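Local coordinates for protein FAD-dependent oxidoreductase (Actinomadura kijaniata, PDB 4KCF) that probably uses a reduced flavin to oxidise the amino group of a dTDP-linked amino-keto sugar on the way to the nitrosugar kijanose of kijanimicin, at residues M80-P85 and M119-G124; V267-T272 and D345-Q350; S274-L279 and R353-A358. All coordinates share one frame; numbering follows the deposited sequence.

In the fold
The three contacts lie in the helical domains of the acyl-CoA dehydrogenase fold, and all three touch one dTDP-sugar. Contact 1 comes first along the chain and closes within the N-terminal helical domain, where helix 111-133 meets the loop 80-85. Contacts 2 and 3 belong to the C-terminal helical domain, share helix 344-377 and alternate in sequence; their centres lie about 11 Å apart. Contact 1 is about 20 Å from contact 2 and about 17 Å from contact 3, centre to centre, yet Ser122 OG reaches Ser274 O at 2.7 Å, probably a hydrogen bond. The nucleotide-sugar thus lies between two helical domains, its thymine beside contact 2 and its hexose near contacts 1 and 3.

Contact 1: M80-P85 and M119-G124; sequences MGATVP and MQLSRG. With AKM ([(2R,4S,6R)-4-azanyl-4,6-dimethyl-5,5-bis(oxidanyl)oxan-2-yl] [[(2R,3S,5R)-5-[5-methyl-2,4-bis(oxidanylidene)pyrimidin-1-yl]-3-oxidanyl-oxolan-2-yl]methoxy-oxidanyl-phosphoryl] hydrogen phosphate), chain B; FMN (flavin mononucleotide), chain C.
Two side-chain hydrogen bonds to backbone carbonyls, one given from each side, Gln120 to Met80 and Thr83 to Leu121, join the loop 80-85 to helix 111-133 in the N-terminal helical domain of the acyl-CoA dehydrogenase fold. Gln120 NE2 donates to Met80 O at 2.9 Å, with Met80 O near the plane of the Gln120 amide, while NE2 stands 23° out of the plane of the Met80 carbonyl. Thr83 OG1 gives its proton to Leu121 O at 2.7 Å, lying in the carbonyl plane on a lone pair. A chi1 of 55° at Thr83 sets its hydroxyl between the backbone N and the carbonyl carbon, facing the helix.

Van der Waals contacts surround these bonds. The Met80 side chain, bent at chi2 and chi3, crosses that of Gln120 at about a right angle, and Met80 CE comes to 3.4 Å from Gln120 CD. Ala82 CB makes an apolar contact with Leu121 CD2. The Gln120 amide also bonds, through OE1 and NE2, to the backbone of Val156 and Ala154, so this buried group ties three chain segments together. A leucine here would probably leave Met80 O without this donor and those two backbone groups without their mate.

Other residues of the same helical turns serve the ligands. Arg123 NH2 binds the phosphate oxygen O3P of the dTDP-sugar at 2.9 Å, in the guanidinium plane, and NH1 adds a weak bond to it. Met119 SD lies 3.2 Å from the sugar atom O4A, while its CE touches FMN O4. On the loop side, Thr83 OG1 comes to 3.2 Å from Gly124 CA, where a side chain would clash with it.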
loop_
_atom_site.group_PDB
_atom_site.type_symbol
_atom_site.label_atom_id
_atom_site.label_comp_id
_atom_site.label_asym_id
_atom_site.label_seq_id
_atom_site.Cartn_x
_atom_site.Cartn_y
_atom_site.Cartn_z
ATOM N N MET A 80 4.322 -14.282 -1.165
ATOM C CA MET A 80 2.983 -13.743 -0.974
ATOM C C MET A 80 2.390 -14.079 0.380
ATOM O O MET A 80 1.290 -13.637 0.775
ATOM C CB MET A 80 2.106 -14.168 -2.158
ATOM C CG MET A 80 2.632 -13.620 -3.489
ATOM S SD MET A 80 2.304 -11.815 -3.586
ATOM C CE MET A 80 0.551 -11.812 -3.931
ATOM N N GLY A 81 3.150 -14.901 1.100
ATOM C CA GLY A 81 2.845 -15.175 2.488
ATOM C C GLY A 81 3.857 -14.662 3.492
ATOM O O GLY A 81 3.803 -15.008 4.681
ATOM N N ALA A 82 4.754 -13.788 3.029
ATOM C CA ALA A 82 5.779 -13.224 3.905
ATOM C C ALA A 82 5.282 -12.642 5.221
ATOM O O ALA A 82 5.973 -12.783 6.228
ATOM C CB ALA A 82 6.642 -12.189 3.149
ATOM N N THR A 83 4.140 -11.964 5.244
ATOM C CA THR A 83 3.622 -11.379 6.486
ATOM C C THR A 83 2.504 -12.183 7.156
ATOM O O THR A 83 1.784 -11.686 8.028
ATOM C CB THR A 83 3.137 -9.918 6.302
ATOM O OG1 THR A 83 2.174 -9.902 5.237
ATOM C CG2 THR A 83 4.344 -8.995 5.956
ATOM N N VAL A 84 2.356 -13.453 6.780
ATOM C CA VAL A 84 1.458 -14.333 7.537
ATOM C C VAL A 84 2.165 -14.769 8.821
ATOM O O VAL A 84 3.356 -15.060 8.749
ATOM C CB VAL A 84 1.102 -15.566 6.698
ATOM C CG1 VAL A 84 0.164 -16.493 7.493
ATOM C CG2 VAL A 84 0.452 -15.139 5.396
ATOM N N PRO A 85 1.483 -14.782 9.982
ATOM C CA PRO A 85 2.172 -15.313 11.161
ATOM C C PRO A 85 2.929 -16.617 10.954
ATOM O O PRO A 85 2.504 -17.482 10.165
ATOM C CB PRO A 85 1.048 -15.481 12.179
ATOM C CG PRO A 85 0.200 -14.278 11.869
ATOM C CD PRO A 85 0.171 -14.215 10.365
ATOM N N MET A 119 -0.089 -4.340 -1.310
ATOM C CA MET A 119 -1.464 -4.681 -0.890
ATOM C C MET A 119 -1.526 -6.068 -0.198
ATOM O O MET A 119 -2.191 -6.242 0.831
ATOM C CB MET A 119 -2.474 -4.611 -2.035
ATOM C CG MET A 119 -2.418 -3.405 -2.997
ATOM S SD MET A 119 -2.746 -1.935 -2.030
ATOM C CE MET A 119 -2.434 -0.730 -3.345
ATOM N N GLN A 120 -0.806 -7.019 -0.778
ATOM C CA GLN A 120 -0.667 -8.370 -0.203
ATOM C C GLN A 120 0.064 -8.348 1.144
ATOM O O GLN A 120 -0.383 -9.022 2.053
ATOM C CB GLN A 120 0.052 -9.313 -1.177
ATOM C CG GLN A 120 0.220 -10.791 -0.683
ATOM C CD GLN A 120 -1.059 -11.612 -0.949
ATOM O OE1 GLN A 120 -2.074 -11.060 -1.350
ATOM N NE2 GLN A 120 -1.008 -12.918 -0.750
ATOM N N LEU A 121 1.188 -7.637 1.285
ATOM C CA LEU A 121 1.920 -7.705 2.560
ATOM C C LEU A 121 1.182 -6.994 3.702
ATOM O O LEU A 121 1.091 -7.444 4.852
ATOM C CB LEU A 121 3.365 -7.239 2.404
ATOM C CG LEU A 121 4.225 -8.036 1.415
ATOM C CD1 LEU A 121 5.711 -7.642 1.480
ATOM C CD2 LEU A 121 4.117 -9.563 1.591
ATOM N N SER A 122 0.587 -5.868 3.351
ATOM C CA SER A 122 -0.283 -5.150 4.261
ATOM C C SER A 122 -1.358 -6.120 4.782
ATOM O O SER A 122 -1.608 -6.129 5.981
ATOM C CB SER A 122 -0.933 -3.987 3.514
ATOM O OG SER A 122 -2.086 -3.508 4.212
ATOM N N ARG A 123 -1.995 -6.898 3.905
ATOM C CA ARG A 123 -3.127 -7.758 4.325
ATOM C C ARG A 123 -2.699 -8.853 5.306
ATOM O O ARG A 123 -3.416 -9.204 6.248
ATOM C CB ARG A 123 -3.769 -8.434 3.119
ATOM C CG ARG A 123 -4.981 -9.306 3.491
ATOM C CD ARG A 123 -6.112 -8.393 3.973
ATOM N NE ARG A 123 -6.318 -7.337 2.993
ATOM C CZ ARG A 123 -7.116 -6.287 3.157
ATOM N NH1 ARG A 123 -7.199 -5.368 2.187
ATOM N NH2 ARG A 123 -7.797 -6.161 4.285
ATOM N N GLY A 124 -1.512 -9.377 5.056
ATOM C CA GLY A 124 -0.908 -10.330 5.974
ATOM C C GLY A 124 -0.855 -9.754 7.370
ATOM O O GLY A 124 -1.226 -10.450 8.327
HETATM O O2P AKM B . -7.241 0.322 6.314
HETATM P P AKM B . -8.359 -0.529 6.923
HETATM O O1P AKM B . -9.597 0.160 7.420
HETATM O OPP AKM B . -8.868 -1.580 5.837
HETATM P P2 AKM B . -8.017 -2.455 4.801
HETATM O O3P AKM B . -8.983 -3.563 4.402
HETATM O O1 AKM B . -7.847 -1.507 3.526
HETATM C C1 AKM B . -6.642 -0.875 3.133
HETATM C C2 AKM B . -6.940 0.269 2.149
HETATM C C3 AKM B . -5.661 0.689 1.425
HETATM C C3M AKM B . -4.967 1.568 2.472
HETATM N N3 AKM B . -5.964 1.508 0.242
HETATM C C4 AKM B . -4.853 -0.495 0.870
HETATM O O4A AKM B . -5.345 -0.897 -0.420
HETATM O O4B AKM B . -3.499 -0.082 0.614
HETATM C C5 AKM B . -5.060 -1.870 1.505
HETATM C C6 AKM B . -3.902 -2.853 1.628
HETATM O O5 AKM B . -5.927 -1.997 2.630
HETATM O O4P AKM B . -6.637 -2.903 5.254
HETATM O "O5'" AKM B . -7.702 -1.346 8.142
HETATM C "C5'" AKM B . -8.581 -2.178 8.896
HETATM C "C4'" AKM B . -7.682 -3.321 9.332
HETATM C "C3'" AKM B . -8.426 -4.448 10.057
HETATM O "O3'" AKM B . -8.662 -5.485 9.116
HETATM C "C2'" AKM B . -7.467 -4.952 11.122
HETATM C "C1'" AKM B . -6.329 -3.930 11.158
HETATM O "O4'" AKM B . -6.732 -2.849 10.291
HETATM N N11 AKM B . -5.972 -3.382 12.474
HETATM C C21 AKM B . -4.711 -3.479 12.881
HETATM O O21 AKM B . -3.809 -4.139 12.114
HETATM N N31 AKM B . -4.282 -2.994 14.058
HETATM C C41 AKM B . -5.165 -2.344 14.838
HETATM O O41 AKM B . -4.796 -1.813 16.027
HETATM C C51 AKM B . -6.564 -2.171 14.408
HETATM C C5A AKM B . -7.532 -1.427 15.285
HETATM C C61 AKM B . -6.911 -2.734 13.191
HETATM N N1 FMN C . -7.115 2.105 -3.221
HETATM C C2 FMN C . -7.494 0.902 -2.718
HETATM O O2 FMN C . -8.417 0.931 -1.856
HETATM N N3 FMN C . -6.877 -0.245 -3.117
HETATM C C4 FMN C . -5.939 -0.147 -4.085
HETATM O O4 FMN C . -5.313 -1.278 -4.513
HETATM C C4A FMN C . -5.513 1.107 -4.590
HETATM N N5 FMN C . -4.534 1.242 -5.540
HETATM C C5A FMN C . -4.239 2.477 -6.034
HETATM C C6 FMN C . -3.241 2.591 -7.003
HETATM C C7 FMN C . -2.898 3.854 -7.518
HETATM C C7M FMN C . -1.834 3.973 -8.577
HETATM C C8 FMN C . -3.600 5.065 -7.043
HETATM C C8M FMN C . -3.289 6.461 -7.540
HETATM C C9 FMN C . -4.574 4.888 -6.069
HETATM C C9A FMN C . -4.902 3.619 -5.553
HETATM N N10 FMN C . -5.889 3.494 -4.622
HETATM C C10 FMN C . -6.145 2.257 -4.137
HETATM C "C1'" FMN C . -6.722 4.594 -4.097
HETATM C "C2'" FMN C . -6.307 5.912 -3.441
HETATM O "O2'" FMN C . -5.912 5.316 -2.206
HETATM C "C3'" FMN C . -7.265 7.136 -3.328
HETATM O "O3'" FMN C . -8.576 6.841 -2.791
HETATM C "C4'" FMN C . -7.580 8.112 -4.497
HETATM O "O4'" FMN C . -6.791 8.209 -5.712
#

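Contact 2: V267-T272 and D345-Q350; sequences VLAGQT and DERGRQ. With AKM ([(2R,4S,6R)-4-azanyl-4,6-dimethyl-5,5-bis(oxidanyl)oxan-2-yl] [[(2R,3S,5R)-5-[5-methyl-2,4-bis(oxidanylidene)pyrimidin-1-yl]-3-oxidanyl-oxolan-2-yl]methoxy-oxidanyl-phosphoryl] hydrogen phosphate), chain B.
The thymine end of the dTDP-sugar site is built where the short helix 267-273 packs on helix 344-377 in the C-terminal helical domain of the acyl-CoA dehydrogenase fold. The two segments run in roughly the same direction, their axes 38° apart and 7.1 Å from each other at closest approach. Small residues permit this: Ala269 and Gly348 have the nearest CA atoms, at 4.3 Å, and Ala269 N lies 3.8 Å from Gly348 CA. Next to this pair, Leu268 CB sits 3.4 Å from Gly348 O, and Leu268 CD1 reaches Arg349 CA.

Arg347 carries the contact to the ligand. Its CG lies anti to the backbone N (chi1 166°) and the chain stays extended as far as NE, which takes the guanidinium past helix 267-273 to the base. There NH2 and NH1 both donate to the carbonyl oxygen O41 of AKM, at 2.7 Å and 2.9 Å, from the edge of the guanidinium group. Ala269 CB touches Arg347 NH2 obliquely at 3.4 Å and lies beside O41 as well, so the methyl packs against both partners of the pair. NE donates to the carbonyl of Leu336, and NH1 has a second acceptor in that of Ser337; these second-shell bonds help fix how the guanidinium is turned. Gly270 CA approaches the deoxyribose O4' closely, and a side chain at this position would clash with that oxygen.

Away from the ligand, Arg349 grips Glu346 OE1 side-on through NE and NH2 and reaches Asp265 with NH1 in a salt bridge. Farther along helix 344-377, Met351 and Met352 cover Ala269, Leu268 and Thr272, while Gln271, its NE2 bonded to Asn425, turns to helix 426-431, where it touches Tyr426 and Met427.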
loop_
_atom_site.group_PDB
_atom_site.type_symbol
_atom_site.label_atom_id
_atom_site.label_comp_id
_atom_site.label_asym_id
_atom_site.label_seq_id
_atom_site.Cartn_x
_atom_site.Cartn_y
_atom_site.Cartn_z
ATOM N N VAL A 267 -9.860 3.426 15.232
ATOM C CA VAL A 267 -9.720 2.871 13.888
ATOM C C VAL A 267 -8.496 3.375 13.129
ATOM O O VAL A 267 -8.116 2.747 12.131
ATOM C CB VAL A 267 -10.905 3.128 12.942
ATOM C CG1 VAL A 267 -12.135 2.447 13.472
ATOM C CG2 VAL A 267 -11.156 4.613 12.726
ATOM N N LEU A 268 -7.907 4.482 13.578
ATOM C CA LEU A 268 -6.786 5.127 12.864
ATOM C C LEU A 268 -5.583 4.211 12.942
ATOM O O LEU A 268 -4.768 4.228 12.018
ATOM C CB LEU A 268 -6.468 6.560 13.325
ATOM C CG LEU A 268 -7.602 7.593 13.190
ATOM C CD1 LEU A 268 -7.302 8.897 13.907
ATOM C CD2 LEU A 268 -7.960 7.885 11.745
ATOM N N ALA A 269 -5.513 3.362 13.975
ATOM C CA ALA A 269 -4.374 2.482 14.118
ATOM C C ALA A 269 -4.370 1.500 12.970
ATOM O O ALA A 269 -3.294 1.258 12.394
ATOM C CB ALA A 269 -4.435 1.730 15.412
ATOM N N GLY A 270 -5.553 0.972 12.618
ATOM C CA GLY A 270 -5.619 -0.060 11.585
ATOM C C GLY A 270 -5.307 0.578 10.236
ATOM O O GLY A 270 -4.575 0.039 9.387
ATOM N N GLN A 271 -5.837 1.779 10.077
ATOM C CA GLN A 271 -5.586 2.560 8.868
ATOM C C GLN A 271 -4.151 3.055 8.739
ATOM O O GLN A 271 -3.737 3.469 7.634
ATOM C CB GLN A 271 -6.585 3.698 8.819
ATOM C CG GLN A 271 -8.035 3.181 8.752
ATOM C CD GLN A 271 -8.974 4.333 8.628
ATOM O OE1 GLN A 271 -8.524 5.472 8.667
ATOM N NE2 GLN A 271 -10.263 4.067 8.449
ATOM N N THR A 272 -3.393 2.998 9.834
ATOM C CA THR A 272 -1.977 3.255 9.734
ATOM C C THR A 272 -1.295 1.954 9.318
ATOM O O THR A 272 -0.560 1.933 8.311
ATOM C CB THR A 272 -1.435 3.835 11.063
ATOM O OG1 THR A 272 -1.970 5.151 11.247
ATOM C CG2 THR A 272 0.087 3.923 11.016
ATOM N N ASP A 345 -7.869 4.946 21.564
ATOM C CA ASP A 345 -8.077 6.152 20.781
ATOM C C ASP A 345 -6.797 6.983 20.657
ATOM O O ASP A 345 -6.448 7.431 19.567
ATOM C CB ASP A 345 -9.187 6.970 21.401
ATOM C CG ASP A 345 -10.549 6.382 21.108
ATOM O OD1 ASP A 345 -10.713 5.494 20.239
ATOM O OD2 ASP A 345 -11.484 6.878 21.761
ATOM N N GLU A 346 -6.075 7.134 21.760
ATOM C CA GLU A 346 -4.807 7.853 21.726
ATOM C C GLU A 346 -3.803 7.139 20.823
ATOM O O GLU A 346 -3.117 7.795 20.047
ATOM C CB GLU A 346 -4.265 8.090 23.144
ATOM C CG GLU A 346 -3.095 9.060 23.296
ATOM C CD GLU A 346 -3.334 10.486 22.788
ATOM O OE1 GLU A 346 -4.462 10.984 22.572
ATOM O OE2 GLU A 346 -2.296 11.142 22.571
ATOM N N ARG A 347 -3.732 5.814 20.934
ATOM C CA ARG A 347 -2.841 4.992 20.142
ATOM C C ARG A 347 -3.112 5.265 18.652
ATOM O O ARG A 347 -2.175 5.427 17.861
ATOM C CB ARG A 347 -3.038 3.510 20.500
ATOM C CG ARG A 347 -2.429 2.491 19.523
ATOM C CD ARG A 347 -2.568 1.065 20.058
ATOM N NE ARG A 347 -2.062 0.047 19.137
ATOM C CZ ARG A 347 -2.824 -0.582 18.236
ATOM N NH1 ARG A 347 -2.277 -1.523 17.470
ATOM N NH2 ARG A 347 -4.126 -0.300 18.101
ATOM N N GLY A 348 -4.398 5.345 18.306
ATOM C CA GLY A 348 -4.884 5.623 16.963
ATOM C C GLY A 348 -4.429 6.970 16.428
ATOM O O GLY A 348 -3.767 7.001 15.378
ATOM N N ARG A 349 -4.728 8.032 17.179
ATOM C CA ARG A 349 -4.309 9.401 16.880
ATOM C C ARG A 349 -2.803 9.533 16.660
ATOM O O ARG A 349 -2.366 10.074 15.638
ATOM C CB ARG A 349 -4.753 10.401 17.953
ATOM C CG ARG A 349 -6.266 10.641 17.909
ATOM C CD ARG A 349 -6.637 11.770 18.894
ATOM N NE ARG A 349 -6.463 11.337 20.281
ATOM C CZ ARG A 349 -7.462 10.871 21.028
ATOM N NH1 ARG A 349 -8.685 10.762 20.530
ATOM N NH2 ARG A 349 -7.244 10.499 22.283
ATOM N N GLN A 350 -2.038 8.932 17.564
ATOM C CA GLN A 350 -0.595 9.000 17.462
ATOM C C GLN A 350 0.012 8.252 16.284
ATOM O O GLN A 350 1.015 8.692 15.711
ATOM C CB GLN A 350 0.026 8.467 18.739
ATOM C CG GLN A 350 -0.230 9.461 19.879
ATOM C CD GLN A 350 0.728 9.248 21.038
ATOM O OE1 GLN A 350 1.813 8.718 20.846
ATOM N NE2 GLN A 350 0.330 9.642 22.246
HETATM O O2P AKM B . -7.241 0.322 6.314
HETATM P P AKM B . -8.359 -0.529 6.923
HETATM O O1P AKM B . -9.597 0.160 7.420
HETATM O OPP AKM B . -8.868 -1.580 5.837
HETATM P P2 AKM B . -8.017 -2.455 4.801
HETATM O O3P AKM B . -8.983 -3.563 4.402
HETATM O O1 AKM B . -7.847 -1.507 3.526
HETATM C C1 AKM B . -6.642 -0.875 3.133
HETATM C C2 AKM B . -6.940 0.269 2.149
HETATM C C3 AKM B . -5.661 0.689 1.425
HETATM C C3M AKM B . -4.967 1.568 2.472
HETATM N N3 AKM B . -5.964 1.508 0.242
HETATM C C4 AKM B . -4.853 -0.495 0.870
HETATM O O4A AKM B . -5.345 -0.897 -0.420
HETATM O O4B AKM B . -3.499 -0.082 0.614
HETATM C C5 AKM B . -5.060 -1.870 1.505
HETATM C C6 AKM B . -3.902 -2.853 1.628
HETATM O O5 AKM B . -5.927 -1.997 2.630
HETATM O O4P AKM B . -6.637 -2.903 5.254
HETATM O "O5'" AKM B . -7.702 -1.346 8.142
HETATM C "C5'" AKM B . -8.581 -2.178 8.896
HETATM C "C4'" AKM B . -7.682 -3.321 9.332
HETATM C "C3'" AKM B . -8.426 -4.448 10.057
HETATM O "O3'" AKM B . -8.662 -5.485 9.116
HETATM C "C2'" AKM B . -7.467 -4.952 11.122
HETATM C "C1'" AKM B . -6.329 -3.930 11.158
HETATM O "O4'" AKM B . -6.732 -2.849 10.291
HETATM N N11 AKM B . -5.972 -3.382 12.474
HETATM C C21 AKM B . -4.711 -3.479 12.881
HETATM O O21 AKM B . -3.809 -4.139 12.114
HETATM N N31 AKM B . -4.282 -2.994 14.058
HETATM C C41 AKM B . -5.165 -2.344 14.838
HETATM O O41 AKM B . -4.796 -1.813 16.027
HETATM C C51 AKM B . -6.564 -2.171 14.408
HETATM C C5A AKM B . -7.532 -1.427 15.285
HETATM C C61 AKM B . -6.911 -2.734 13.191
#

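Contact 3: S274-L279 and R353-A358. With AKM ([(2R,4S,6R)-4-azanyl-4,6-dimethyl-5,5-bis(oxidanyl)oxan-2-yl] [[(2R,3S,5R)-5-[5-methyl-2,4-bis(oxidanylidene)pyrimidin-1-yl]-3-oxidanyl-oxolan-2-yl]methoxy-oxidanyl-phosphoryl] hydrogen phosphate), chain B.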
loop_
_atom_site.group_PDB
_atom_site.type_symbol
_atom_site.label_atom_id
_atom_site.label_comp_id
_atom_site.label_asym_id
_atom_site.label_seq_id
_atom_site.Cartn_x
_atom_site.Cartn_y
_atom_site.Cartn_z
ATOM N N SER A 274 -2.312 -0.575 7.698
ATOM C CA SER A 274 -2.574 -1.028 6.348
ATOM C C SER A 274 -1.943 -0.227 5.194
ATOM O O SER A 274 -1.875 -0.808 4.111
ATOM C CB SER A 274 -4.074 -1.121 6.139
ATOM O OG SER A 274 -4.615 0.183 6.056
ATOM N N SER A 275 -1.434 1.001 5.393
ATOM C CA SER A 275 -0.781 1.784 4.322
ATOM C C SER A 275 0.618 2.327 4.640
ATOM O O SER A 275 1.355 2.611 3.732
ATOM C CB SER A 275 -1.520 3.116 4.110
ATOM O OG SER A 275 -2.644 2.835 3.359
ATOM N N VAL A 276 0.987 2.505 5.896
ATOM C CA VAL A 276 2.198 3.248 6.261
ATOM C C VAL A 276 3.446 2.683 5.602
ATOM O O VAL A 276 4.332 3.440 5.210
ATOM C CB VAL A 276 2.329 3.517 7.754
ATOM C CG1 VAL A 276 2.804 2.247 8.522
ATOM C CG2 VAL A 276 3.321 4.687 7.979
ATOM N N SER A 277 3.506 1.369 5.415
ATOM C CA SER A 277 4.720 0.785 4.872
ATOM C C SER A 277 4.815 1.044 3.357
ATOM O O SER A 277 5.904 0.915 2.796
ATOM C CB SER A 277 4.848 -0.716 5.252
ATOM O OG SER A 277 3.904 -1.524 4.562
ATOM N N VAL A 278 3.723 1.390 2.666
ATOM C CA VAL A 278 3.851 1.836 1.269
ATOM C C VAL A 278 4.816 3.018 1.107
ATOM O O VAL A 278 5.333 3.224 0.004
ATOM C CB VAL A 278 2.490 2.033 0.513
ATOM C CG1 VAL A 278 1.891 3.452 0.660
ATOM C CG2 VAL A 278 2.652 1.653 -0.931
ATOM N N LEU A 279 5.084 3.783 2.174
ATOM C CA LEU A 279 6.041 4.883 2.035
ATOM C C LEU A 279 7.373 4.381 1.447
ATOM O O LEU A 279 8.136 5.122 0.809
ATOM C CB LEU A 279 6.244 5.613 3.367
ATOM C CG LEU A 279 4.955 6.271 3.893
ATOM C CD1 LEU A 279 5.200 6.928 5.277
ATOM C CD2 LEU A 279 4.354 7.269 2.871
ATOM N N ARG A 353 -0.814 10.354 13.236
ATOM C CA ARG A 353 0.037 11.529 13.308
ATOM C C ARG A 353 1.433 11.243 12.765
ATOM O O ARG A 353 1.900 11.949 11.874
ATOM C CB ARG A 353 0.113 12.068 14.742
ATOM C CG ARG A 353 0.870 13.397 14.847
ATOM C CD ARG A 353 0.073 14.532 14.173
ATOM N NE ARG A 353 0.484 15.905 14.483
ATOM C CZ ARG A 353 0.176 16.533 15.609
ATOM N NH1 ARG A 353 -0.447 15.851 16.551
ATOM N NH2 ARG A 353 0.531 17.795 15.833
ATOM N N HIS A 354 2.083 10.193 13.266
ATOM C CA HIS A 354 3.378 9.821 12.715
ATOM C C HIS A 354 3.254 9.544 11.214
ATOM O O HIS A 354 4.070 9.996 10.404
ATOM C CB HIS A 354 3.882 8.553 13.416
ATOM C CG HIS A 354 4.559 8.800 14.736
ATOM N ND1 HIS A 354 5.880 9.176 14.839
ATOM C CD2 HIS A 354 4.091 8.727 16.007
ATOM C CE1 HIS A 354 6.200 9.321 16.115
ATOM N NE2 HIS A 354 5.141 9.018 16.842
ATOM N N PHE A 355 2.275 8.720 10.855
ATOM C CA PHE A 355 2.050 8.363 9.448
ATOM C C PHE A 355 1.841 9.634 8.603
ATOM O O PHE A 355 2.503 9.777 7.567
ATOM C CB PHE A 355 0.844 7.444 9.353
ATOM C CG PHE A 355 0.451 6.980 7.977
ATOM C CD1 PHE A 355 1.263 7.122 6.862
ATOM C CD2 PHE A 355 -0.748 6.270 7.846
ATOM C CE1 PHE A 355 0.903 6.655 5.601
ATOM C CE2 PHE A 355 -1.158 5.814 6.593
ATOM C CZ PHE A 355 -0.354 6.003 5.463
ATOM N N GLN A 356 0.939 10.526 8.991
ATOM C CA GLN A 356 0.608 11.622 8.048
ATOM C C GLN A 356 1.663 12.758 7.995
ATOM O O GLN A 356 1.867 13.377 6.934
ATOM C CB GLN A 356 -0.811 12.189 8.246
ATOM C CG GLN A 356 -1.865 11.107 8.052
ATOM C CD GLN A 356 -1.913 10.565 6.620
ATOM O OE1 GLN A 356 -1.914 11.345 5.649
ATOM N NE2 GLN A 356 -1.921 9.227 6.484
ATOM N N CYS A 357 2.326 13.013 9.128
ATOM C CA CYS A 357 3.440 13.974 9.154
ATOM C C CYS A 357 4.486 13.436 8.186
ATOM O O CYS A 357 4.946 14.198 7.369
ATOM C CB CYS A 357 4.074 14.095 10.535
ATOM S SG CYS A 357 3.075 15.019 11.700
ATOM N N ALA A 358 4.831 12.147 8.234
ATOM C CA ALA A 358 5.845 11.561 7.355
ATOM C C ALA A 358 5.413 11.529 5.890
ATOM O O ALA A 358 6.213 11.821 5.021
ATOM C CB ALA A 358 6.201 10.118 7.805
HETATM O O2P AKM B . -7.241 0.322 6.314
HETATM P P AKM B . -8.359 -0.529 6.923
HETATM O O1P AKM B . -9.597 0.160 7.420
HETATM O OPP AKM B . -8.868 -1.580 5.837
HETATM P P2 AKM B . -8.017 -2.455 4.801
HETATM O O3P AKM B . -8.983 -3.563 4.402
HETATM O O1 AKM B . -7.847 -1.507 3.526
HETATM C C1 AKM B . -6.642 -0.875 3.133
HETATM C C2 AKM B . -6.940 0.269 2.149
HETATM C C3 AKM B . -5.661 0.689 1.425
HETATM C C3M AKM B . -4.967 1.568 2.472
HETATM N N3 AKM B . -5.964 1.508 0.242
HETATM C C4 AKM B . -4.853 -0.495 0.870
HETATM O O4A AKM B . -5.345 -0.897 -0.420
HETATM O O4B AKM B . -3.499 -0.082 0.614
HETATM C C5 AKM B . -5.060 -1.870 1.505
HETATM C C6 AKM B . -3.902 -2.853 1.628
HETATM O O5 AKM B . -5.927 -1.997 2.630
HETATM O O4P AKM B . -6.637 -2.903 5.254
HETATM O "O5'" AKM B . -7.702 -1.346 8.142
HETATM C "C5'" AKM B . -8.581 -2.178 8.896
HETATM C "C4'" AKM B . -7.682 -3.321 9.332
HETATM C "C3'" AKM B . -8.426 -4.448 10.057
HETATM O "O3'" AKM B . -8.662 -5.485 9.116
HETATM C "C2'" AKM B . -7.467 -4.952 11.122
HETATM C "C1'" AKM B . -6.329 -3.930 11.158
HETATM O "O4'" AKM B . -6.732 -2.849 10.291
HETATM N N11 AKM B . -5.972 -3.382 12.474
HETATM C C21 AKM B . -4.711 -3.479 12.881
HETATM O O21 AKM B . -3.809 -4.139 12.114
HETATM N N31 AKM B . -4.282 -2.994 14.058
HETATM C C41 AKM B . -5.165 -2.344 14.838
HETATM O O41 AKM B . -4.796 -1.813 16.027
HETATM C C51 AKM B . -6.564 -2.171 14.408
HETATM C C5A AKM B . -7.532 -1.427 15.285
HETATM C C61 AKM B . -6.911 -2.734 13.191
#
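Phe355, on helix 344-377 of the C-terminal helical domain of the acyl-CoA dehydrogenase fold, lays its ring against the loop 274-279, which runs from helix 267-273 into helix 279-298. Val276 covers one ring face in a CH-pi contact, its CB 3.9 Å from the centroid and 11° off the normal. The two side chains lie alongside and point opposite ways, bringing Val276 CG2 within 3.4 Å of Phe355 CD1. At the far end of the ring, Ser275 CB meets Phe355 CZ at 3.4 Å, approaching obliquely. With CG anti to the backbone N of Phe355 (chi1 179°), the ring extends from its helix over the loop. Leu279 CD1 continues the apolar patch, touching both Phe355 CD1 and Ala358 CB.

In the next shell, Gln356 NE2 stands 3.3 Å above the plane of the Phe355 ring on the face opposite Val276, while Gln356 OE1 bonds to the backbone N of Tyr404. Leu330 of helix 306-338 and Leu96 of helix 96-109 pack on Val276. The loop held in this way begins at the ligand, where Ser274 OG donates to the phosphate oxygen O2P of the dTDP-sugar at 2.6 Å.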